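Local structure of tonb-dependent siderophore receptor (Acinetobacter baumannii, 5FR8) at residues G183-V188 and N210-D215; R434-S439 and K467-P472. The protein probably takes up iron across the outer membrane by binding ferric siderophores, possibly including ferric enterobactin, at the cell surface. All coordinates share one frame; numbering follows the deposited sequence.

In the fold
Two ways of joining strands in a 22-stranded TonB-dependent receptor barrel are compared here. Contact 1 pairs the open end of the hairpin formed by strands 185-195 and 201-212, away from its turn, so backbone amides and carbonyls do most of the work; it is partly buried, with some side chains exposed and others turned to the plug. Contact 2 links strands 427-438 and 459-470, which are not adjacent but flank strand 442-454; there side chains reach across and every touching residue is buried. The centres of contact 1 and contact 2 are 39 Å apart, on opposite sides of the chain's centre. Hydrogen bonds dominate the first, CH-pi and stacking contacts the second.

Contact 1. Residues G183-V188 and N210-D215; sequences GSSNRV and NKTEAD
Asn-186 and Lys-211 bond to each other twice through their backbones, Asn-186 N to Lys-211 O at 2.9 Å and Lys-211 N to Asn-186 O at 3.0 Å, as a hydrogen-bonded pair of the antiparallel hairpin. Beyond the paired residues one more backbone bond follows, Glu-213 N to Ser-184 O at 2.8 Å. A side chain takes over next. Asp-215 has CG anti to its carbonyl carbon (chi1 -68°), and its OD1 accepts from Gly-183 N at 3.0 Å with an N-H...O angle of 162°. The second oxygen, OD2, forms a salt bridge with Arg-230. On the face shared by Ser-185, Thr-212, Arg-187 and Asn-210, CB of Asn-210 lies 3.7 Å from Arg-187 CG. A bend at chi3 (-87°) sets Arg-187 NE, which donates to the carbonyl of Arg-55; NH2 bonds that of Val-54, and NH1 forms a salt bridge with Glu-130, all in the plug. Asn-186 points to the other face, where OD1 bonds to Thr-174. Three backbone hydrogen bonds and one to a carboxylate hold the two segments together, while the charged ends of Asp-215 and Arg-187 tie them to Arg-230 and to the plug.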
# COMPACT_ATOMS: atom_id res chain seq x y z
N GLY A 183 21.83 -2.79 6.46
CA GLY A 183 21.89 -4.04 5.68
C GLY A 183 22.21 -3.85 4.20
O GLY A 183 21.64 -3.01 3.52
N SER A 184 23.14 -4.65 3.67
CA SER A 184 23.37 -4.66 2.24
C SER A 184 22.32 -5.55 1.62
O SER A 184 21.62 -6.27 2.34
CB SER A 184 24.78 -5.12 1.90
OG SER A 184 25.36 -5.86 2.96
N SER A 185 22.18 -5.49 0.31
CA SER A 185 21.05 -6.14 -0.38
C SER A 185 21.54 -6.73 -1.70
O SER A 185 22.47 -6.18 -2.32
CB SER A 185 19.90 -5.13 -0.62
OG SER A 185 18.89 -5.63 -1.48
N ASN A 186 20.90 -7.84 -2.13
CA ASN A 186 21.31 -8.54 -3.35
C ASN A 186 20.19 -9.23 -4.12
O ASN A 186 19.42 -10.00 -3.55
CB ASN A 186 22.38 -9.55 -3.02
CG ASN A 186 23.64 -8.89 -2.52
OD1 ASN A 186 24.27 -8.10 -3.24
ND2 ASN A 186 24.00 -9.19 -1.28
N ARG A 187 20.13 -8.97 -5.42
CA ARG A 187 19.14 -9.55 -6.29
C ARG A 187 19.74 -10.25 -7.46
O ARG A 187 20.83 -9.92 -7.90
CB ARG A 187 18.26 -8.46 -6.87
CG ARG A 187 17.34 -7.85 -5.85
CD ARG A 187 16.24 -7.06 -6.53
NE ARG A 187 16.61 -5.67 -6.83
CZ ARG A 187 17.06 -5.26 -8.00
NH1 ARG A 187 17.25 -6.12 -9.00
NH2 ARG A 187 17.33 -3.98 -8.19
N VAL A 188 18.99 -11.22 -7.97
CA VAL A 188 19.23 -11.82 -9.27
C VAL A 188 17.87 -12.27 -9.73
O VAL A 188 17.02 -12.64 -8.92
CB VAL A 188 20.20 -13.04 -9.21
CG1 VAL A 188 19.70 -14.13 -8.25
CG2 VAL A 188 20.40 -13.63 -10.61
N ASN A 210 15.53 -12.29 -4.12
CA ASN A 210 16.11 -11.13 -3.47
C ASN A 210 16.34 -11.38 -2.00
O ASN A 210 15.55 -12.05 -1.33
CB ASN A 210 15.19 -9.92 -3.61
CG ASN A 210 15.48 -8.86 -2.57
OD1 ASN A 210 14.90 -8.86 -1.49
ND2 ASN A 210 16.38 -7.94 -2.90
N LYS A 211 17.43 -10.83 -1.49
CA LYS A 211 17.79 -10.93 -0.09
C LYS A 211 18.36 -9.59 0.37
O LYS A 211 19.46 -9.22 -0.03
CB LYS A 211 18.81 -12.06 0.12
CG LYS A 211 19.38 -12.11 1.54
CD LYS A 211 20.05 -13.43 1.90
CE LYS A 211 20.96 -13.25 3.11
NZ LYS A 211 21.03 -14.46 3.98
N THR A 212 17.61 -8.84 1.16
CA THR A 212 18.12 -7.60 1.72
C THR A 212 18.34 -7.83 3.20
O THR A 212 17.41 -8.13 3.93
CB THR A 212 17.13 -6.42 1.52
OG1 THR A 212 16.02 -6.55 2.41
CG2 THR A 212 16.62 -6.37 0.08
N GLU A 213 19.58 -7.71 3.64
CA GLU A 213 19.90 -8.09 5.01
C GLU A 213 19.21 -7.11 5.94
O GLU A 213 18.87 -6.01 5.55
CB GLU A 213 21.41 -8.08 5.27
CG GLU A 213 22.24 -9.23 4.73
CD GLU A 213 23.68 -9.18 5.30
OE1 GLU A 213 24.01 -8.22 6.05
OE2 GLU A 213 24.51 -10.09 5.03
N ALA A 214 19.01 -7.50 7.18
CA ALA A 214 18.37 -6.62 8.15
C ALA A 214 19.34 -5.57 8.59
O ALA A 214 20.54 -5.68 8.38
CB ALA A 214 17.92 -7.41 9.37
N ASP A 215 18.79 -4.52 9.19
CA ASP A 215 19.58 -3.57 9.92
C ASP A 215 19.89 -4.19 11.28
O ASP A 215 19.09 -4.99 11.80
CB ASP A 215 18.81 -2.26 10.10
CG ASP A 215 18.62 -1.53 8.80
OD1 ASP A 215 19.36 -1.84 7.83
OD2 ASP A 215 17.77 -0.61 8.75

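Contact 2. Residues R434-S439 and K467-P472; sequences RFDDHS and KAYKAP
Asp-436 and Tyr-469 face each other with CA atoms 8.4 Å apart, and His-438 and Ala-471 with theirs at 7.1 Å, too far for direct backbone pairing; strand 442-454 runs between the two strands, and the gap is smaller at Ala-471, beyond the end of its strand. Side chains bridge it. The CB of Tyr-469 points toward 434-439, and with CG anti to the backbone N (chi1 -176°) the ring receives Asp-436 CB over one face, toward the rim, 3.7 Å from CE2. The carboxylate carbon and OD2 continue over the CD2 side of the ring, nearly parallel to it, the planes 8° apart, while OD1 reaches past the rim to Arg-434. Arg-434 NE donates to the syn lone pair of Asp-436 OD1 at 2.7 Å, and OD1 lies only 11° out of the guanidinium plane; Glu-373 forms a salt bridge with Arg-434 NH2. Farther along, Tyr-469 OH lies 3.3 Å from His-438 CB. Ala-471 CB sits over the imidazole centre, 3.9 Å from the His-438 centroid, in a CH-pi contact. Pro-472 CD approaches obliquely, 3.7 Å from His-438 CE1. Weak bonds to Ser-441 and Ser-410 engage the two ring nitrogens. CH groups over ring faces, with the stacked carboxylate and the Tyr-469 hydroxyl beside them, make the crossing; buried Asp-436 is probably kept as a carboxylate, its charge balanced largely by Arg-434 of the same strand, with Ser-414 bonding OD1 as well.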
# COMPACT_ATOMS: atom_id res chain seq x y z
N ARG A 434 -21.08 3.51 -10.06
CA ARG A 434 -20.73 2.19 -9.58
C ARG A 434 -21.62 1.82 -8.39
O ARG A 434 -21.78 2.60 -7.46
CB ARG A 434 -19.25 2.13 -9.17
CG ARG A 434 -18.72 0.71 -9.13
CD ARG A 434 -17.59 0.53 -8.13
NE ARG A 434 -17.35 -0.88 -7.84
CZ ARG A 434 -16.43 -1.63 -8.44
NH1 ARG A 434 -15.65 -1.10 -9.38
NH2 ARG A 434 -16.30 -2.90 -8.09
N PHE A 435 -22.20 0.63 -8.46
CA PHE A 435 -23.01 0.08 -7.39
C PHE A 435 -22.23 -1.02 -6.72
O PHE A 435 -21.67 -1.88 -7.40
CB PHE A 435 -24.28 -0.52 -7.98
CG PHE A 435 -25.14 -1.21 -6.98
CD1 PHE A 435 -25.98 -0.48 -6.15
CD2 PHE A 435 -25.14 -2.59 -6.89
CE1 PHE A 435 -26.78 -1.12 -5.23
CE2 PHE A 435 -25.96 -3.24 -5.98
CZ PHE A 435 -26.78 -2.50 -5.15
N ASP A 436 -22.21 -1.00 -5.39
CA ASP A 436 -21.48 -2.02 -4.62
C ASP A 436 -22.36 -2.56 -3.49
O ASP A 436 -23.00 -1.79 -2.79
CB ASP A 436 -20.20 -1.44 -4.02
CG ASP A 436 -19.21 -1.00 -5.07
OD1 ASP A 436 -18.51 -1.90 -5.62
OD2 ASP A 436 -19.17 0.24 -5.35
N ASP A 437 -22.40 -3.88 -3.34
CA ASP A 437 -23.21 -4.49 -2.30
C ASP A 437 -22.35 -5.49 -1.56
O ASP A 437 -21.94 -6.50 -2.11
CB ASP A 437 -24.43 -5.19 -2.89
CG ASP A 437 -25.44 -5.65 -1.84
OD1 ASP A 437 -25.45 -5.14 -0.71
OD2 ASP A 437 -26.26 -6.52 -2.16
N HIS A 438 -22.09 -5.17 -0.30
CA HIS A 438 -21.23 -5.95 0.55
C HIS A 438 -22.02 -6.77 1.60
O HIS A 438 -23.00 -6.30 2.16
CB HIS A 438 -20.28 -4.98 1.22
CG HIS A 438 -19.44 -5.60 2.29
ND1 HIS A 438 -19.28 -5.02 3.52
CD2 HIS A 438 -18.72 -6.75 2.30
CE1 HIS A 438 -18.49 -5.78 4.26
NE2 HIS A 438 -18.13 -6.84 3.54
N SER A 439 -21.61 -8.01 1.84
CA SER A 439 -22.41 -8.94 2.65
C SER A 439 -22.66 -8.45 4.08
O SER A 439 -23.67 -8.81 4.66
CB SER A 439 -21.77 -10.34 2.68
OG SER A 439 -20.68 -10.44 3.61
N LYS A 467 -16.64 9.58 -6.02
CA LYS A 467 -16.91 9.10 -4.69
C LYS A 467 -16.37 7.70 -4.53
O LYS A 467 -16.92 6.76 -5.08
CB LYS A 467 -18.42 9.11 -4.41
CG LYS A 467 -18.79 8.90 -2.96
CD LYS A 467 -20.22 8.44 -2.82
CE LYS A 467 -20.64 8.44 -1.37
NZ LYS A 467 -22.04 7.99 -1.20
N ALA A 468 -15.30 7.57 -3.75
CA ALA A 468 -14.65 6.30 -3.54
C ALA A 468 -15.34 5.46 -2.47
O ALA A 468 -16.10 5.98 -1.64
CB ALA A 468 -13.20 6.51 -3.21
N TYR A 469 -15.05 4.15 -2.51
CA TYR A 469 -15.64 3.15 -1.63
C TYR A 469 -14.53 2.46 -0.82
O TYR A 469 -13.41 2.29 -1.31
CB TYR A 469 -16.36 2.12 -2.51
CG TYR A 469 -17.15 1.00 -1.82
CD1 TYR A 469 -18.23 1.29 -0.97
CD2 TYR A 469 -16.85 -0.35 -2.05
CE1 TYR A 469 -18.96 0.28 -0.35
CE2 TYR A 469 -17.58 -1.36 -1.42
CZ TYR A 469 -18.63 -1.05 -0.57
OH TYR A 469 -19.38 -2.04 0.06
N LYS A 470 -14.83 2.03 0.40
CA LYS A 470 -14.09 0.93 1.03
C LYS A 470 -14.94 0.16 2.06
O LYS A 470 -15.47 0.76 3.01
CB LYS A 470 -12.80 1.40 1.70
CG LYS A 470 -12.08 0.27 2.42
CD LYS A 470 -10.74 0.69 3.01
CE LYS A 470 -10.07 -0.46 3.73
NZ LYS A 470 -10.74 -0.77 5.03
N ALA A 471 -15.10 -1.14 1.84
CA ALA A 471 -15.78 -1.99 2.80
C ALA A 471 -14.93 -2.20 4.05
O ALA A 471 -13.69 -2.16 4.00
CB ALA A 471 -16.11 -3.33 2.17
N PRO A 472 -15.59 -2.46 5.19
CA PRO A 472 -14.79 -2.72 6.37
C PRO A 472 -13.78 -3.82 6.09
O PRO A 472 -14.04 -4.66 5.26
CB PRO A 472 -15.82 -3.15 7.42
CG PRO A 472 -17.11 -2.62 6.93
CD PRO A 472 -17.02 -2.65 5.43